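Local coordinates for 2-aminomuconate 6-semialdehyde dehydrogenase (Burkholderia cenocepacia, PDB 4U3W), which probably oxidises the aldehyde of 2-aminomuconate 6-semialdehyde to a carboxylate with a nicotinamide dinucleotide as hydride acceptor, as aldehyde dehydrogenases do, at residues G47-L50 against A51-C54; R77-P81 against A82-A86; E96-F99 against D100-V103; V467-L470 against R471-F474. One frame throughout, in Å; residues are numbered along the deposited sequence.

The four contacts are local and follow one another along the chain without touching. Contact 1 lies in a beta hairpin, and a bound magnesium ion sits about 6 Å from the side chain of Leu50. Contacts 2 and 3 form the N-terminal ends of two successive helices, 81-96 and 99-110; their nearest atoms are about 11 Å apart. Contact 3 also comes within about 10 Å of contact 1, nearest atoms. Contact 4 is a turn at the subunit interface, its centre about 35 Å from that of contact 1 across the middle of the chain. It belongs to the C-terminal loop that, as in other aldehyde dehydrogenases, probably runs near the active site.

Contact 1. Residues G47-L50 against A51-C54; sequences GRKL and ADVC
Lys49 reaches along the strand to Asp52, its ammonium NZ 2.7 Å from Asp52 OD1 in a hydrogen-bonded salt bridge. CG of Lys49 stands anti to the backbone N (chi1 -179°), and the rest of the chain is extended, so that it passes over the peptide of Ala51 before meeting the acid. On the way its CG comes to 3.8 Å from Ala51 O, and CE lies only 3.0 Å from Asp52 OD1. The ammonium meets OD1 on the syn side, 16° out of the carboxylate plane. A water closes the remaining corner: it accepts from Lys49 NZ at 3.2 Å and donates to Asp52 OD2, tying both carboxylate oxygens to the one lysine. The two residues share a face because the strand is irregular between them. Leu50 and Ala51 both face Asn41 of strand 38-42, a classic beta bulge in the hairpin formed by strands 38-42 and 49-54. The extra residue shifts the alternation of side chains, and Lys49 and Asp52, three apart, emerge together. Leu50 takes helix-like backbone angles at this point. Its side chain leads away from Ala51, touches Asn41 and lies about 6 Å from a bound magnesium ion. The methyl of Ala51 is buried and packs on Leu24 of strand 23-28, the other neighbour of strand 49-54 in the sheet. That same neighbouring strand takes a backbone hydrogen bond between Asp52 and Leu24, while Lys49 touches Leu42, itself a magnesium ligand, on the hairpin side.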
# COMPACT_ATOMS: atom_id res chain seq x y z
N GLY A 47 -7.93 -17.71 48.09
CA GLY A 47 -7.96 -19.17 47.90
C GLY A 47 -9.31 -19.85 47.92
O GLY A 47 -9.41 -21.09 47.76
N ARG A 48 -10.38 -19.10 48.11
CA ARG A 48 -11.73 -19.71 48.17
C ARG A 48 -12.10 -20.27 46.79
O ARG A 48 -11.63 -19.75 45.76
CB ARG A 48 -12.78 -18.66 48.60
CG ARG A 48 -13.16 -17.63 47.45
CD ARG A 48 -13.73 -16.26 47.90
NE ARG A 48 -14.10 -15.41 46.75
CZ ARG A 48 -13.50 -14.28 46.38
NH1 ARG A 48 -12.49 -13.78 47.08
NH2 ARG A 48 -13.92 -13.61 45.30
N LYS A 49 -12.93 -21.31 46.76
CA LYS A 49 -13.43 -21.84 45.50
C LYS A 49 -14.49 -20.90 44.89
O LYS A 49 -15.41 -20.48 45.58
CB LYS A 49 -14.01 -23.24 45.76
CG LYS A 49 -14.56 -23.94 44.51
CD LYS A 49 -15.12 -25.30 45.00
CE LYS A 49 -15.90 -25.99 43.96
NZ LYS A 49 -15.91 -27.46 44.20
N LEU A 50 -14.32 -20.52 43.63
CA LEU A 50 -15.22 -19.62 42.91
C LEU A 50 -16.25 -20.38 42.05
O LEU A 50 -17.39 -19.95 41.90
CB LEU A 50 -14.43 -18.68 41.98
CG LEU A 50 -13.37 -17.80 42.67
CD1 LEU A 50 -12.45 -17.18 41.62
CD2 LEU A 50 -14.06 -16.76 43.49
N ALA A 51 -15.84 -21.55 41.56
CA ALA A 51 -16.65 -22.36 40.64
C ALA A 51 -16.02 -23.70 40.40
O ALA A 51 -14.82 -23.91 40.73
CB ALA A 51 -16.81 -21.62 39.27
N ASP A 52 -16.80 -24.61 39.83
CA ASP A 52 -16.25 -25.80 39.18
C ASP A 52 -16.25 -25.58 37.65
O ASP A 52 -17.17 -25.01 37.11
CB ASP A 52 -17.06 -27.05 39.50
CG ASP A 52 -17.09 -27.36 40.98
OD1 ASP A 52 -16.03 -27.74 41.53
OD2 ASP A 52 -18.17 -27.17 41.59
N VAL A 53 -15.22 -26.10 36.99
CA VAL A 53 -14.98 -25.88 35.57
C VAL A 53 -14.98 -27.24 34.91
O VAL A 53 -14.29 -28.17 35.38
CB VAL A 53 -13.61 -25.19 35.33
CG1 VAL A 53 -13.50 -24.72 33.88
CG2 VAL A 53 -13.40 -23.97 36.29
N CYS A 54 -15.73 -27.40 33.83
CA CYS A 54 -15.72 -28.68 33.13
C CYS A 54 -14.38 -28.90 32.40
O CYS A 54 -13.79 -27.97 31.84
CB CYS A 54 -16.88 -28.73 32.11
SG CYS A 54 -18.47 -28.72 32.96
O HOH W 1 -18.77 -28.75 43.41

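Contact 2. Residues R77-P81 against A82-A86; sequences RDTTP and AQRAA
Thr80 is the N-cap of helix 81-96, and the backbone passes from the extended conformation of Thr79 and Thr80 straight into helical angles at Pro81. The first helical bonds run from Arg84 N to Thr80 O, 2.9 Å, and from Ala85 N to Pro81 O, 2.8 Å. Thr80 and Gln83 make a reciprocal capping box. The hydroxyl OG1 of Thr80, placed between its backbone N and carbonyl carbon (chi1 64°), accepts from Gln83 N at 3.0 Å. In return the Gln83 chain, extended beyond CG, folds back beside the cap, and its OE1 takes the N-H of Thr80 at 2.8 Å from above the carbonyl plane. Arg84, extended from CG to NE, likewise runs back toward the residues before the helix, alongside Gln83, and reaches Thr79: NE donates to Thr79 OG1 at 2.9 Å, close to the guanidinium plane, while Thr79 O lies over one face of that group, 3.4 Å from CZ. Thr79 OG1 also bonds to Trp76 O at the end of the preceding helix. Pro81 and Thr80 pack on His147 of a second subunit. Because the hydroxyl of Thr79 accepts from Arg84, its own proton must go to Trp76 O, and a single side chain therefore couples the end of one helix to the first turn of the next.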
# COMPACT_ATOMS: atom_id res chain seq x y z
N ARG A 77 -18.46 -19.30 5.98
CA ARG A 77 -17.37 -19.11 5.01
C ARG A 77 -17.75 -18.09 3.92
O ARG A 77 -16.89 -17.36 3.40
CB ARG A 77 -17.01 -20.47 4.39
CG ARG A 77 -15.90 -20.44 3.37
CD ARG A 77 -15.82 -21.79 2.68
NE ARG A 77 -17.07 -22.15 2.00
CZ ARG A 77 -17.41 -23.38 1.61
NH1 ARG A 77 -16.58 -24.40 1.81
NH2 ARG A 77 -18.57 -23.59 1.00
N ASP A 78 -19.04 -18.01 3.58
CA ASP A 78 -19.45 -17.13 2.51
C ASP A 78 -19.98 -15.74 2.97
O ASP A 78 -20.48 -14.95 2.15
CB ASP A 78 -20.50 -17.83 1.67
CG ASP A 78 -19.99 -19.15 1.06
OD1 ASP A 78 -18.84 -19.20 0.54
OD2 ASP A 78 -20.76 -20.13 1.10
N THR A 79 -19.88 -15.42 4.26
CA THR A 79 -20.29 -14.06 4.69
C THR A 79 -19.44 -12.97 3.99
O THR A 79 -18.28 -13.22 3.66
CB THR A 79 -20.18 -13.90 6.21
OG1 THR A 79 -18.90 -14.35 6.69
CG2 THR A 79 -21.27 -14.75 6.93
N THR A 80 -20.01 -11.79 3.78
CA THR A 80 -19.23 -10.65 3.30
C THR A 80 -18.51 -9.91 4.43
O THR A 80 -18.93 -9.99 5.58
CB THR A 80 -20.11 -9.60 2.61
OG1 THR A 80 -21.00 -9.07 3.62
CG2 THR A 80 -20.89 -10.20 1.43
N PRO A 81 -17.48 -9.12 4.10
CA PRO A 81 -16.84 -8.31 5.14
C PRO A 81 -17.84 -7.40 5.87
O PRO A 81 -17.74 -7.21 7.09
CB PRO A 81 -15.79 -7.48 4.37
CG PRO A 81 -15.43 -8.34 3.20
CD PRO A 81 -16.74 -9.03 2.82
N ALA A 82 -18.80 -6.85 5.15
CA ALA A 82 -19.79 -6.01 5.82
C ALA A 82 -20.59 -6.80 6.85
O ALA A 82 -20.84 -6.34 7.97
CB ALA A 82 -20.73 -5.36 4.77
N GLN A 83 -20.99 -8.01 6.46
CA GLN A 83 -21.73 -8.91 7.36
C GLN A 83 -20.88 -9.27 8.58
O GLN A 83 -21.40 -9.31 9.71
CB GLN A 83 -22.16 -10.19 6.63
CG GLN A 83 -23.31 -9.90 5.63
CD GLN A 83 -23.58 -11.04 4.67
OE1 GLN A 83 -22.74 -11.92 4.48
NE2 GLN A 83 -24.77 -11.06 4.10
N ARG A 84 -19.60 -9.55 8.34
CA ARG A 84 -18.74 -9.89 9.48
C ARG A 84 -18.54 -8.70 10.41
O ARG A 84 -18.61 -8.84 11.65
CB ARG A 84 -17.40 -10.40 8.99
CG ARG A 84 -17.46 -11.82 8.33
CD ARG A 84 -16.23 -11.91 7.44
NE ARG A 84 -16.28 -13.01 6.53
CZ ARG A 84 -15.42 -13.20 5.54
NH1 ARG A 84 -14.44 -12.32 5.34
NH2 ARG A 84 -15.55 -14.29 4.75
N ALA A 85 -18.31 -7.53 9.82
CA ALA A 85 -18.08 -6.33 10.63
C ALA A 85 -19.32 -6.08 11.45
O ALA A 85 -19.24 -5.70 12.61
CB ALA A 85 -17.71 -5.08 9.73
N ALA A 86 -20.49 -6.33 10.88
CA ALA A 86 -21.68 -6.12 11.66
C ALA A 86 -21.80 -7.11 12.84
O ALA A 86 -22.27 -6.72 13.89
CB ALA A 86 -22.93 -6.20 10.77

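Contact 3. Residues E96-F99 against D100-V103; sequences EARF and DEFV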
# COMPACT_ATOMS: atom_id res chain seq x y z
N GLU A 96 -20.41 -4.65 26.13
CA GLU A 96 -20.72 -3.33 26.69
C GLU A 96 -21.98 -3.37 27.56
O GLU A 96 -22.02 -2.81 28.62
CB GLU A 96 -20.89 -2.31 25.55
CG GLU A 96 -20.07 -1.01 25.64
CD GLU A 96 -19.85 -0.37 24.26
OE1 GLU A 96 -20.74 -0.50 23.38
OE2 GLU A 96 -18.79 0.26 24.02
N ALA A 97 -23.02 -4.05 27.06
CA ALA A 97 -24.29 -4.20 27.78
C ALA A 97 -24.14 -4.98 29.09
O ALA A 97 -24.99 -4.92 29.99
CB ALA A 97 -25.35 -4.88 26.85
N ARG A 98 -23.07 -5.75 29.21
CA ARG A 98 -22.80 -6.47 30.43
C ARG A 98 -21.45 -6.07 31.03
O ARG A 98 -20.77 -6.90 31.62
CB ARG A 98 -22.86 -7.99 30.18
CG ARG A 98 -24.24 -8.47 29.68
CD ARG A 98 -24.28 -9.96 29.41
NE ARG A 98 -24.18 -10.74 30.65
CZ ARG A 98 -24.14 -12.07 30.63
NH1 ARG A 98 -24.18 -12.66 29.46
NH2 ARG A 98 -24.02 -12.78 31.74
N PHE A 99 -21.08 -4.79 30.88
CA PHE A 99 -19.72 -4.36 31.18
C PHE A 99 -19.34 -4.67 32.62
O PHE A 99 -18.26 -5.24 32.88
CB PHE A 99 -19.56 -2.85 30.86
CG PHE A 99 -18.14 -2.32 31.02
CD1 PHE A 99 -17.68 -1.88 32.25
CD2 PHE A 99 -17.31 -2.16 29.91
CE1 PHE A 99 -16.37 -1.34 32.39
CE2 PHE A 99 -16.00 -1.62 30.05
CZ PHE A 99 -15.54 -1.24 31.27
N ASP A 100 -20.21 -4.34 33.58
CA ASP A 100 -19.88 -4.58 34.98
C ASP A 100 -19.73 -6.07 35.34
O ASP A 100 -18.94 -6.43 36.21
CB ASP A 100 -20.91 -3.94 35.90
CG ASP A 100 -20.82 -2.41 35.90
OD1 ASP A 100 -19.87 -1.84 35.32
OD2 ASP A 100 -21.70 -1.78 36.51
N GLU A 101 -20.53 -6.94 34.74
CA GLU A 101 -20.35 -8.38 34.92
C GLU A 101 -18.99 -8.84 34.42
O GLU A 101 -18.40 -9.73 35.00
CB GLU A 101 -21.42 -9.18 34.16
CG GLU A 101 -22.78 -9.22 34.80
CD GLU A 101 -23.72 -10.09 33.99
OE1 GLU A 101 -23.59 -11.33 34.07
OE2 GLU A 101 -24.54 -9.54 33.23
N PHE A 102 -18.56 -8.34 33.26
CA PHE A 102 -17.28 -8.76 32.70
C PHE A 102 -16.17 -8.34 33.63
O PHE A 102 -15.26 -9.11 33.91
CB PHE A 102 -17.07 -8.17 31.30
CG PHE A 102 -17.63 -9.04 30.20
CD1 PHE A 102 -18.97 -8.94 29.81
CD2 PHE A 102 -16.83 -9.99 29.58
CE1 PHE A 102 -19.48 -9.80 28.83
CE2 PHE A 102 -17.34 -10.87 28.59
CZ PHE A 102 -18.64 -10.76 28.21
N VAL A 103 -16.28 -7.11 34.12
CA VAL A 103 -15.32 -6.59 35.09
C VAL A 103 -15.25 -7.48 36.30
O VAL A 103 -14.16 -7.86 36.74
CB VAL A 103 -15.69 -5.13 35.49
CG1 VAL A 103 -14.80 -4.64 36.66
CG2 VAL A 103 -15.51 -4.22 34.26
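Arg98 and Glu101 face each other side-on, each carboxylate oxygen taking a separate guanidinium nitrogen. NE donates to OE2 of Glu101 at 2.9 Å and NH2 of Arg98 to OE1 of Glu101 at 2.8 Å, both nearly straight. The oxygens lie close to the guanidinium plane, yet the carboxylate is turned 44° against it: OE1 is met on its syn side, whereas OE2 is approached from above the carboxylate plane. A bend at chi3 of Arg98 (69°) swings NE and NH2 round to the acid. Arg98 is the N-cap residue of helix 99-110, and its carbonyl O receives Phe102 N at 3.1 Å. The ring of Phe102 presents its edge to that same oxygen, CD1 3.3 Å from Arg98 O. Phe99 extends on another side of the turn, where its CE1 meets CG2 of Val103 at 3.5 Å and Asp100 OD1 stands at the ring edge. The negative charge of Glu101, in the first turn, would probably also interact favourably with the positive N-terminal end of the helix dipole. Two helices cover the contact. Helix 203-214 takes Phe102 on Leu207 and Val211, and its Glu210 is a second salt-bridge partner of Arg98 NH2. Helix 114-138 receives Phe99 on Ile122 and Ile126, and its Arg118 pairs with Asp100 OD1.

Contact 4. Residues V467-L470 against R471-F474; sequences VRDL and RTPF
Arg468 folds at chi2 (-86°) and again at chi3 (-58°), which lays its guanidinium on the ring of Phe474, whose own CG is anti to the backbone N. The two groups stack in a cation-pi contact with planes 16° apart and centres 4.1 Å apart; CD1 of Phe474 sits over the middle of the guanidinium. At the edge of that guanidinium, NH1 of Arg468 donates to a water at 2.7 Å, and the water in turn donates to Asp469 O and Thr472 O. Asp469 to Thr472 is a type I beta turn, closed by the bond of Thr472 N to Asp469 O, 3.1 Å. The same oxygen takes the hydroxyl of Thr472, OG1 at 2.7 Å in the carbonyl plane, so two donors of one residue hold it besides the water. The Asp469 side chain adds an Asx turn: OD1 uses its anti lone pair for Arg471 N at 3.1 Å. On its syn side OD1 also meets Arg471 NE at 3.0 Å, and OD2 takes Arg471 NH2 at 2.9 Å, a side-on salt bridge of nearly coplanar groups and almost straight bonds. Pro473 and Phe474 open the Pro-Phe-Gly-Gly sequence familiar from aldehyde dehydrogenases, directly after the turn. The turn is also an interface element: Asp469 OD2 accepts from Thr146 OG1 of a third subunit, Phe144 of that subunit packs on Arg471 and Thr472, and Arg471 NH1 makes a weak bond to Thr138 O of a fourth.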
# COMPACT_ATOMS: atom_id res chain seq x y z
N VAL A 467 2.07 0.97 24.70
CA VAL A 467 1.15 1.75 23.85
C VAL A 467 0.92 0.95 22.59
O VAL A 467 1.83 0.76 21.78
CB VAL A 467 1.72 3.12 23.52
CG1 VAL A 467 0.85 3.82 22.44
CG2 VAL A 467 1.79 3.93 24.80
N ARG A 468 -0.31 0.49 22.44
CA ARG A 468 -0.62 -0.47 21.41
C ARG A 468 -1.60 0.07 20.38
O ARG A 468 -2.82 0.05 20.59
CB ARG A 468 -1.19 -1.73 22.07
CG ARG A 468 -0.16 -2.44 22.95
CD ARG A 468 0.71 -3.40 22.11
NE ARG A 468 -0.11 -4.40 21.40
CZ ARG A 468 -0.39 -4.34 20.10
NH1 ARG A 468 0.10 -3.36 19.35
NH2 ARG A 468 -1.15 -5.28 19.54
N ASP A 469 -1.06 0.54 19.25
CA ASP A 469 -1.87 0.87 18.10
C ASP A 469 -2.16 -0.43 17.38
O ASP A 469 -1.22 -1.06 16.87
CB ASP A 469 -1.15 1.88 17.18
CG ASP A 469 -2.08 2.46 16.11
OD1 ASP A 469 -2.76 1.66 15.41
OD2 ASP A 469 -2.12 3.72 15.95
N LEU A 470 -3.43 -0.83 17.33
CA LEU A 470 -3.79 -2.17 16.83
C LEU A 470 -3.57 -2.35 15.30
O LEU A 470 -3.82 -3.47 14.77
CB LEU A 470 -5.24 -2.52 17.19
CG LEU A 470 -5.62 -2.52 18.69
CD1 LEU A 470 -7.03 -3.04 18.86
CD2 LEU A 470 -4.61 -3.36 19.48
N ARG A 471 -3.17 -1.28 14.60
CA ARG A 471 -2.82 -1.38 13.17
C ARG A 471 -1.36 -1.77 12.90
O ARG A 471 -1.00 -2.14 11.77
CB ARG A 471 -3.09 -0.07 12.45
CG ARG A 471 -4.52 0.37 12.48
CD ARG A 471 -4.62 1.84 11.95
NE ARG A 471 -3.88 2.77 12.82
CZ ARG A 471 -3.59 4.03 12.51
NH1 ARG A 471 -3.95 4.54 11.33
NH2 ARG A 471 -2.91 4.79 13.37
N THR A 472 -0.51 -1.66 13.93
CA THR A 472 0.93 -1.88 13.77
C THR A 472 1.31 -3.39 13.93
O THR A 472 0.58 -4.14 14.58
CB THR A 472 1.73 -1.03 14.81
OG1 THR A 472 1.39 -1.42 16.15
CG2 THR A 472 1.45 0.51 14.60
N PRO A 473 2.44 -3.82 13.33
CA PRO A 473 2.87 -5.23 13.53
C PRO A 473 3.37 -5.47 14.96
O PRO A 473 4.28 -4.79 15.47
CB PRO A 473 3.98 -5.42 12.50
CG PRO A 473 4.54 -3.99 12.28
CD PRO A 473 3.31 -3.11 12.37
N PHE A 474 2.74 -6.45 15.60
CA PHE A 474 3.06 -6.79 16.98
C PHE A 474 3.54 -8.26 17.03
O PHE A 474 2.86 -9.17 16.54
CB PHE A 474 1.84 -6.58 17.88
CG PHE A 474 2.05 -7.03 19.30
CD1 PHE A 474 2.58 -6.14 20.25
CD2 PHE A 474 1.74 -8.33 19.67
CE1 PHE A 474 2.79 -6.54 21.56
CE2 PHE A 474 1.94 -8.76 20.99
CZ PHE A 474 2.47 -7.87 21.94
O HOH W 2 -0.80 -4.24 16.92